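Local structure of nucleotidyltransferase-like protein (Exiguobacterium sibiricum, 3C18) at residues A156-K168 with V176-L190. The protein is of unproven function but probably transfers nucleotides, joining a nucleotidyltransferase-like domain to a YgxA-like substrate-binding domain and a helix-turn-helix domain. Sequence-based numbering, arbitrary orientation.
Sequences ALHHLARLSVLEK and VWEQARLDDPDVYKL
A161 presses its methyl over one face of the W177 indole, CB 3.8 Å from the centroid of the six-membered ring, a CH-pi contact at the tight heart of this helix packing. V176 is a knob among H158, A161, R162 and V165; with CG2 anti to its backbone N, that methyl reaches V165 CG2 at 3.9 Å while CG1 turns to the H158 imidazole. V165 returns the favour, entering the hole formed by V176, Q179, A180 and D183. A glycine in place of W177 would probably leave A161 CB without its aromatic cover and open a gap beside L157. Further along, V187 straddles L160 and S164, with CG1 3.7 Å from L160 CD2. The end near K168 is looser: this exposed lysine curls back and gives D183 O only a weak hydrogen bond, NZ to O 3.3 Å. Nearby, E167 and D184 bring like charges together, but K219 bridges both carboxylates. The axis of 176-183 crosses that of 156-167 at 58°, whereas 185-190 runs nearly antiparallel to 156-167; L157, L160 and L190 also pack on helix 201-218, and the backbone N of W177 hydrogen-bonds D148 of the second subunit.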
ATOM      1  N   ALA A 156      -2.082 -11.408   8.180  1.00 26.95           N
ATOM      2  CA  ALA A 156      -1.103 -11.306   9.284  1.00 24.98           C
ATOM      3  C   ALA A 156      -0.111 -12.415   9.157  1.00 22.98           C
ATOM      4  O   ALA A 156       1.074 -12.256   9.381  1.00 25.54           O
ATOM      5  CB  ALA A 156      -1.797 -11.402  10.670  1.00 24.30           C
ATOM      6  N   LEU A 157      -0.600 -13.584   8.817  1.00 24.09           N
ATOM      7  CA  LEU A 157       0.305 -14.753   8.686  1.00 24.64           C
ATOM      8  C   LEU A 157       1.311 -14.543   7.559  1.00 28.43           C
ATOM      9  O   LEU A 157       2.465 -14.934   7.634  1.00 32.81           O
ATOM     10  CB  LEU A 157      -0.488 -16.027   8.430  1.00 25.83           C
ATOM     11  CG  LEU A 157      -1.146 -16.648   9.656  1.00 24.98           C
ATOM     12  CD1 LEU A 157      -2.158 -17.691   9.248  1.00 19.69           C
ATOM     13  CD2 LEU A 157      -0.129 -17.240  10.550  1.00 30.42           C
ATOM     14  N   HIS A 158       0.857 -13.875   6.522  1.00 29.25           N
ATOM     15  CA  HIS A 158       1.705 -13.581   5.363  1.00 29.14           C
ATOM     16  C   HIS A 158       2.796 -12.585   5.797  1.00 26.89           C
ATOM     17  O   HIS A 158       3.954 -12.734   5.478  1.00 28.39           O
ATOM     18  CB  HIS A 158       0.893 -13.004   4.207  1.00 27.81           C
ATOM     19  CG  HIS A 158       1.661 -12.923   2.934  1.00 32.69           C
ATOM     20  ND1 HIS A 158       1.838 -11.751   2.240  1.00 44.44           N
ATOM     21  CD2 HIS A 158       2.336 -13.876   2.252  1.00 36.30           C
ATOM     22  CE1 HIS A 158       2.579 -11.990   1.172  1.00 44.83           C
ATOM     23  NE2 HIS A 158       2.888 -13.274   1.154  1.00 38.51           N
ATOM     24  N   HIS A 159       2.427 -11.577   6.569  1.00 27.16           N
ATOM     25  CA  HIS A 159       3.452 -10.635   7.069  1.00 23.77           C
ATOM     26  C   HIS A 159       4.455 -11.299   7.983  1.00 24.55           C
ATOM     27  O   HIS A 159       5.637 -10.914   8.025  1.00 24.37           O
ATOM     28  CB  HIS A 159       2.836  -9.430   7.771  1.00 26.81           C
ATOM     29  CG  HIS A 159       2.096  -8.543   6.833  1.00 26.00           C
ATOM     30  ND1 HIS A 159       2.697  -7.961   5.741  1.00 26.21           N
ATOM     31  CD2 HIS A 159       0.795  -8.186   6.789  1.00 29.39           C
ATOM     32  CE1 HIS A 159       1.798  -7.250   5.089  1.00 38.51           C
ATOM     33  NE2 HIS A 159       0.639  -7.376   5.701  1.00 31.36           N
ATOM     34  N   LEU A 160       3.981 -12.291   8.723  1.00 23.37           N
ATOM     35  CA  LEU A 160       4.817 -13.032   9.690  1.00 22.04           C
ATOM     36  C   LEU A 160       5.862 -13.889   8.973  1.00 26.76           C
ATOM     37  O   LEU A 160       6.998 -14.059   9.429  1.00 27.85           O
ATOM     38  CB  LEU A 160       3.935 -13.906  10.585  1.00 26.06           C
ATOM     39  CG  LEU A 160       4.558 -14.806  11.672  1.00 22.29           C
ATOM     40  CD1 LEU A 160       5.179 -14.043  12.785  1.00 22.50           C
ATOM     41  CD2 LEU A 160       3.528 -15.784  12.238  1.00 23.64           C
ATOM     42  N   ALA A 161       5.465 -14.425   7.837  1.00 25.57           N
ATOM     43  CA  ALA A 161       6.361 -15.230   6.974  1.00 25.67           C
ATOM     44  C   ALA A 161       7.443 -14.328   6.393  1.00 26.20           C
ATOM     45  O   ALA A 161       8.583 -14.679   6.348  1.00 27.98           O
ATOM     46  CB  ALA A 161       5.593 -15.865   5.835  1.00 23.82           C
ATOM     47  N   ARG A 162       7.067 -13.124   5.968  1.00 28.00           N
ATOM     48  CA  ARG A 162       8.028 -12.158   5.385  1.00 26.62           C
ATOM     49  C   ARG A 162       9.021 -11.697   6.456  1.00 26.98           C
ATOM     50  O   ARG A 162      10.230 -11.639   6.229  1.00 31.71           O
ATOM     51  CB  ARG A 162       7.300 -10.963   4.739  1.00 26.00           C
ATOM     52  CG  ARG A 162       6.527 -11.347   3.459  1.00 25.59           C
ATOM     53  CD  ARG A 162       5.619 -10.232   2.959  1.00 33.20           C
ATOM     54  NE  ARG A 162       6.332  -8.969   2.888  1.00 43.13           N
ATOM     55  CZ  ARG A 162       7.109  -8.601   1.879  1.00 47.85           C
ATOM     56  NH1 ARG A 162       7.282  -9.409   0.857  1.00 50.72           N
ATOM     57  NH2 ARG A 162       7.729  -7.431   1.909  1.00 51.96           N
ATOM     58  N   LEU A 163       8.506 -11.441   7.646  1.00 26.54           N
ATOM     59  CA  LEU A 163       9.342 -11.035   8.794  1.00 25.94           C
ATOM     60  C   LEU A 163      10.306 -12.123   9.161  1.00 27.69           C
ATOM     61  O   LEU A 163      11.512 -11.892   9.389  1.00 29.96           O
ATOM     62  CB  LEU A 163       8.467 -10.664   9.989  1.00 26.45           C
ATOM     63  CG  LEU A 163       9.172 -10.315  11.288  1.00 26.40           C
ATOM     64  CD1 LEU A 163      10.164  -9.181  11.147  1.00 23.99           C
ATOM     65  CD2 LEU A 163       8.114  -9.976  12.294  1.00 29.48           C
ATOM     66  N   SER A 164       9.798 -13.340   9.164  1.00 26.56           N
ATOM     67  CA  SER A 164      10.613 -14.499   9.522  0.50 27.34           C
ATOM     68  C   SER A 164      11.763 -14.690   8.543  1.00 26.80           C
ATOM     69  O   SER A 164      12.862 -15.074   8.918  1.00 28.71           O
ATOM     70  CB  SER A 164       9.742 -15.745   9.617  0.50 27.53           C
ATOM     71  OG  SER A 164       8.720 -15.518  10.571  0.50 32.69           O
ATOM     72  N   VAL A 165      11.504 -14.360   7.288  1.00 29.03           N
ATOM     73  CA  VAL A 165      12.510 -14.449   6.232  1.00 29.43           C
ATOM     74  C   VAL A 165      13.567 -13.353   6.442  1.00 31.53           C
ATOM     75  O   VAL A 165      14.770 -13.612   6.409  1.00 33.44           O
ATOM     76  CB  VAL A 165      11.903 -14.358   4.824  1.00 28.28           C
ATOM     77  CG1 VAL A 165      12.987 -14.239   3.762  1.00 27.56           C
ATOM     78  CG2 VAL A 165      11.041 -15.586   4.572  1.00 22.82           C
ATOM     79  N   LEU A 166      13.106 -12.130   6.665  1.00 28.27           N
ATOM     80  CA  LEU A 166      14.024 -11.015   6.959  1.00 27.16           C
ATOM     81  C   LEU A 166      14.902 -11.351   8.163  1.00 27.94           C
ATOM     82  O   LEU A 166      16.086 -11.073   8.196  1.00 29.17           O
ATOM     83  CB  LEU A 166      13.214  -9.732   7.249  1.00 29.39           C
ATOM     84  CG  LEU A 166      12.598  -9.026   6.026  1.00 27.83           C
ATOM     85  CD1 LEU A 166      11.433  -8.103   6.463  1.00 20.19           C
ATOM     86  CD2 LEU A 166      13.658  -8.240   5.235  1.00 29.87           C
ATOM     87  N   GLU A 167      14.320 -12.008   9.149  1.00 30.18           N
ATOM     88  CA  GLU A 167      15.044 -12.281  10.391  1.00 30.25           C
ATOM     89  C   GLU A 167      16.267 -13.108  10.112  1.00 32.08           C
ATOM     90  O   GLU A 167      17.236 -13.024  10.820  1.00 30.23           O
ATOM     91  CB  GLU A 167      14.181 -13.004  11.431  1.00 32.72           C
ATOM     92  CG  GLU A 167      13.203 -12.126  12.156  1.00 32.75           C
ATOM     93  CD  GLU A 167      12.346 -12.888  13.144  1.00 38.56           C
ATOM     94  OE1 GLU A 167      11.929 -14.019  12.811  1.00 35.93           O
ATOM     95  OE2 GLU A 167      12.034 -12.339  14.232  1.00 33.81           O
ATOM     96  N   LYS A 168      16.198 -13.910   9.065  1.00 35.13           N
ATOM     97  CA  LYS A 168      17.255 -14.882   8.756  1.00 36.48           C
ATOM     98  C   LYS A 168      18.204 -14.253   7.765  1.00 36.96           C
ATOM     99  O   LYS A 168      19.128 -14.881   7.292  1.00 40.46           O
ATOM    100  CB  LYS A 168      16.670 -16.180   8.186  1.00 37.65           C
ATOM    101  CG  LYS A 168      15.899 -17.015   9.201  1.00 45.06           C
ATOM    102  CD  LYS A 168      16.792 -17.590  10.283  1.00 53.73           C
ATOM    103  CE  LYS A 168      17.486 -18.906   9.844  1.00 62.77           C
ATOM    104  NZ  LYS A 168      16.638 -20.176   9.880  1.00 58.72           N
ATOM    105  N   VAL A 176       7.229 -16.571  -0.746  1.00 38.20           N
ATOM    106  CA  VAL A 176       7.636 -16.452   0.648  1.00 38.96           C
ATOM    107  C   VAL A 176       7.390 -17.698   1.508  1.00 39.14           C
ATOM    108  O   VAL A 176       8.189 -18.003   2.403  1.00 40.93           O
ATOM    109  CB  VAL A 176       6.997 -15.228   1.316  1.00 40.15           C
ATOM    110  CG1 VAL A 176       5.539 -15.531   1.687  1.00 40.05           C
ATOM    111  CG2 VAL A 176       7.846 -14.811   2.525  1.00 39.68           C
ATOM    112  N   TRP A 177       6.306 -18.423   1.256  1.00 38.31           N
ATOM    113  CA  TRP A 177       6.005 -19.646   2.060  1.00 36.14           C
ATOM    114  C   TRP A 177       7.048 -20.729   1.852  1.00 38.71           C
ATOM    115  O   TRP A 177       7.353 -21.519   2.747  1.00 31.62           O
ATOM    116  CB  TRP A 177       4.588 -20.211   1.809  1.00 34.62           C
ATOM    117  CG  TRP A 177       3.557 -19.357   2.446  1.00 32.46           C
ATOM    118  CD1 TRP A 177       2.623 -18.597   1.826  1.00 34.24           C
ATOM    119  CD2 TRP A 177       3.432 -19.082   3.842  1.00 31.99           C
ATOM    120  NE1 TRP A 177       1.902 -17.878   2.747  1.00 37.37           N
ATOM    121  CE2 TRP A 177       2.374 -18.163   3.998  1.00 31.70           C
ATOM    122  CE3 TRP A 177       4.110 -19.521   4.975  1.00 33.43           C
ATOM    123  CZ2 TRP A 177       1.969 -17.687   5.244  1.00 30.19           C
ATOM    124  CZ3 TRP A 177       3.699 -19.045   6.226  1.00 31.02           C
ATOM    125  CH2 TRP A 177       2.647 -18.138   6.344  1.00 31.33           C
ATOM    126  N   GLU A 178       7.600 -20.737   0.651  1.00 41.69           N
ATOM    127  CA  GLU A 178       8.671 -21.682   0.304  1.00 46.37           C
ATOM    128  C   GLU A 178       9.895 -21.340   1.135  1.00 43.14           C
ATOM    129  O   GLU A 178      10.520 -22.198   1.737  1.00 46.01           O
ATOM    130  CB  GLU A 178       9.044 -21.564  -1.179  1.00 49.12           C
ATOM    131  CG  GLU A 178       7.890 -21.826  -2.150  1.00 58.72           C
ATOM    132  CD  GLU A 178       7.594 -23.300  -2.321  1.00 69.91           C
ATOM    133  OE1 GLU A 178       8.064 -24.097  -1.477  1.00 76.19           O
ATOM    134  OE2 GLU A 178       6.899 -23.659  -3.304  1.00 74.35           O
ATOM    135  N   GLN A 179      10.227 -20.058   1.118  1.00 42.87           N
ATOM    136  CA  GLN A 179      11.360 -19.523   1.875  1.00 39.96           C
ATOM    137  C   GLN A 179      11.178 -19.823   3.341  1.00 40.40           C
ATOM    138  O   GLN A 179      12.125 -20.178   4.021  1.00 41.30           O
ATOM    139  CB  GLN A 179      11.484 -18.009   1.717  1.00 38.21           C
ATOM    140  CG  GLN A 179      11.913 -17.502   0.360  1.00 39.56           C
ATOM    141  CD  GLN A 179      12.067 -15.981   0.311  1.00 44.59           C
ATOM    142  OE1 GLN A 179      11.077 -15.240   0.268  1.00 39.22           O
ATOM    143  NE2 GLN A 179      13.316 -15.504   0.274  1.00 38.42           N
ATOM    144  N   ALA A 180       9.941 -19.694   3.813  1.00 39.69           N
ATOM    145  CA  ALA A 180       9.628 -19.790   5.259  1.00 38.55           C
ATOM    146  C   ALA A 180       9.602 -21.218   5.741  1.00 38.35           C
ATOM    147  O   ALA A 180       9.724 -21.486   6.933  1.00 38.25           O
ATOM    148  CB  ALA A 180       8.294 -19.096   5.582  1.00 36.63           C
ATOM    149  N   ARG A 181       9.475 -22.146   4.807  1.00 41.01           N
ATOM    150  CA  ARG A 181       9.359 -23.577   5.154  0.50 40.83           C
ATOM    151  C   ARG A 181      10.572 -24.021   5.953  1.00 41.61           C
ATOM    152  O   ARG A 181      10.501 -24.907   6.821  1.00 41.76           O
ATOM    153  CB  ARG A 181       9.234 -24.449   3.901  0.50 41.39           C
ATOM    154  CG  ARG A 181       9.054 -25.945   4.188  0.50 42.27           C
ATOM    155  CD  ARG A 181       9.098 -26.795   2.900  0.50 44.91           C
ATOM    156  NE  ARG A 181      10.399 -26.724   2.228  0.50 44.65           N
ATOM    157  CZ  ARG A 181      11.387 -27.602   2.390  0.50 41.86           C
ATOM    158  NH1 ARG A 181      11.240 -28.638   3.203  0.50 30.73           N
ATOM    159  NH2 ARG A 181      12.523 -27.441   1.733  0.50 39.41           N
ATOM    160  N   LEU A 182      11.689 -23.396   5.652  1.00 42.82           N
ATOM    161  CA  LEU A 182      12.937 -23.716   6.346  1.00 45.15           C
ATOM    162  C   LEU A 182      13.420 -22.542   7.220  1.00 43.60           C
ATOM    163  O   LEU A 182      13.965 -22.749   8.284  1.00 44.48           O
ATOM    164  CB  LEU A 182      14.011 -24.153   5.349  1.00 46.28           C
ATOM    165  CG  LEU A 182      13.747 -25.557   4.780  1.00 51.34           C
ATOM    166  CD1 LEU A 182      14.992 -26.093   4.074  1.00 45.41           C
ATOM    167  CD2 LEU A 182      13.280 -26.531   5.897  1.00 53.32           C
ATOM    168  N   ASP A 183      13.169 -21.317   6.778  1.00 42.01           N
ATOM    169  CA  ASP A 183      13.613 -20.121   7.526  1.00 42.78           C
ATOM    170  C   ASP A 183      12.897 -19.963   8.863  1.00 43.27           C
ATOM    171  O   ASP A 183      13.405 -19.305   9.777  1.00 43.78           O
ATOM    172  CB  ASP A 183      13.425 -18.831   6.711  1.00 43.91           C
ATOM    173  CG  ASP A 183      14.408 -18.715   5.577  1.00 48.98           C
ATOM    174  OD1 ASP A 183      15.238 -19.645   5.396  1.00 49.93           O
ATOM    175  OD2 ASP A 183      14.335 -17.701   4.854  1.00 46.89           O
ATOM    176  N   ASP A 184      11.694 -20.532   8.940  1.00 43.19           N
ATOM    177  CA  ASP A 184      10.892 -20.540  10.182  1.00 39.66           C
ATOM    178  C   ASP A 184       9.743 -21.553  10.137  1.00 38.24           C
ATOM    179  O   ASP A 184       8.596 -21.208   9.858  1.00 38.61           O
ATOM    180  CB  ASP A 184      10.345 -19.156  10.512  1.00 37.92           C
ATOM    181  CG  ASP A 184      10.010 -18.998  12.003  1.00 40.44           C
ATOM    182  OD1 ASP A 184       9.599 -19.999  12.638  1.00 39.75           O
ATOM    183  OD2 ASP A 184      10.162 -17.866  12.533  1.00 44.49           O
ATOM    184  N   PRO A 185      10.052 -22.815  10.417  1.00 36.44           N
ATOM    185  CA  PRO A 185       9.057 -23.900  10.348  1.00 35.40           C
ATOM    186  C   PRO A 185       7.847 -23.705  11.264  1.00 33.41           C
ATOM    187  O   PRO A 185       6.756 -24.185  10.981  1.00 30.86           O
ATOM    188  CB  PRO A 185       9.863 -25.125  10.765  1.00 33.91           C
ATOM    189  CG  PRO A 185      11.310 -24.766  10.459  1.00 33.02           C
ATOM    190  CD  PRO A 185      11.435 -23.305  10.581  1.00 36.23           C
ATOM    191  N   ASP A 186       8.054 -23.007  12.368  1.00 30.55           N
ATOM    192  CA  ASP A 186       6.957 -22.758  13.293  1.00 30.40           C
ATOM    193  C   ASP A 186       5.904 -21.848  12.636  1.00 28.13           C
ATOM    194  O   ASP A 186       4.715 -21.996  12.840  1.00 27.89           O
ATOM    195  CB  ASP A 186       7.430 -22.102  14.576  1.00 32.27           C
ATOM    196  CG  ASP A 186       8.055 -23.070  15.532  1.00 36.76           C
ATOM    197  OD1 ASP A 186       7.866 -24.303  15.396  1.00 35.54           O
ATOM    198  OD2 ASP A 186       8.714 -22.570  16.454  1.00 37.47           O
ATOM    199  N   VAL A 187       6.363 -20.882  11.856  1.00 27.91           N
ATOM    200  CA  VAL A 187       5.420 -19.971  11.171  1.00 24.44           C
ATOM    201  C   VAL A 187       4.727 -20.708  10.054  1.00 27.38           C
ATOM    202  O   VAL A 187       3.510 -20.661   9.882  1.00 28.74           O
ATOM    203  CB  VAL A 187       6.143 -18.740  10.617  1.00 24.88           C
ATOM    204  CG1 VAL A 187       5.195 -17.935   9.728  1.00 22.45           C
ATOM    205  CG2 VAL A 187       6.680 -17.926  11.810  1.00 25.84           C
ATOM    206  N   TYR A 188       5.520 -21.485   9.339  1.00 30.82           N
ATOM    207  CA  TYR A 188       5.003 -22.265   8.229  1.00 32.22           C
ATOM    208  C   TYR A 188       3.926 -23.233   8.714  1.00 34.39           C
ATOM    209  O   TYR A 188       2.895 -23.395   8.076  1.00 37.12           O
ATOM    210  CB  TYR A 188       6.154 -22.995   7.558  1.00 32.32           C
ATOM    211  CG  TYR A 188       5.807 -23.805   6.346  1.00 36.63           C
ATOM    212  CD1 TYR A 188       5.316 -25.092   6.468  1.00 39.74           C
ATOM    213  CD2 TYR A 188       6.032 -23.309   5.077  1.00 43.62           C
ATOM    214  CE1 TYR A 188       5.033 -25.840   5.366  1.00 46.30           C
ATOM    215  CE2 TYR A 188       5.740 -24.059   3.964  1.00 47.48           C
ATOM    216  CZ  TYR A 188       5.247 -25.324   4.116  1.00 43.32           C
ATOM    217  OH  TYR A 188       4.974 -26.091   3.011  1.00 44.49           O
ATOM    218  N   LYS A 189       4.155 -23.841   9.877  1.00 35.16           N
ATOM    219  CA  LYS A 189       3.237 -24.852  10.415  1.00 32.85           C
ATOM    220  C   LYS A 189       1.942 -24.216  10.873  1.00 32.63           C
ATOM    221  O   LYS A 189       0.882 -24.782  10.747  1.00 30.68           O
ATOM    222  CB  LYS A 189       3.863 -25.661  11.581  1.00 34.49           C
ATOM    223  N   LEU A 190       2.030 -23.015  11.412  1.00 34.09           N
ATOM    224  CA  LEU A 190       0.828 -22.279  11.852  1.00 32.74           C
ATOM    225  C   LEU A 190      -0.075 -21.989  10.633  1.00 33.28           C
ATOM    226  O   LEU A 190      -1.302 -22.061  10.694  1.00 35.00           O
ATOM    227  CB  LEU A 190       1.243 -20.959  12.529  1.00 33.62           C
ATOM    228  CG  LEU A 190       0.146 -20.214  13.239  1.00 35.72           C
ATOM    229  CD1 LEU A 190      -0.410 -21.113  14.303  1.00 34.70           C
ATOM    230  CD2 LEU A 190       0.666 -18.883  13.811  1.00 30.83           C
TER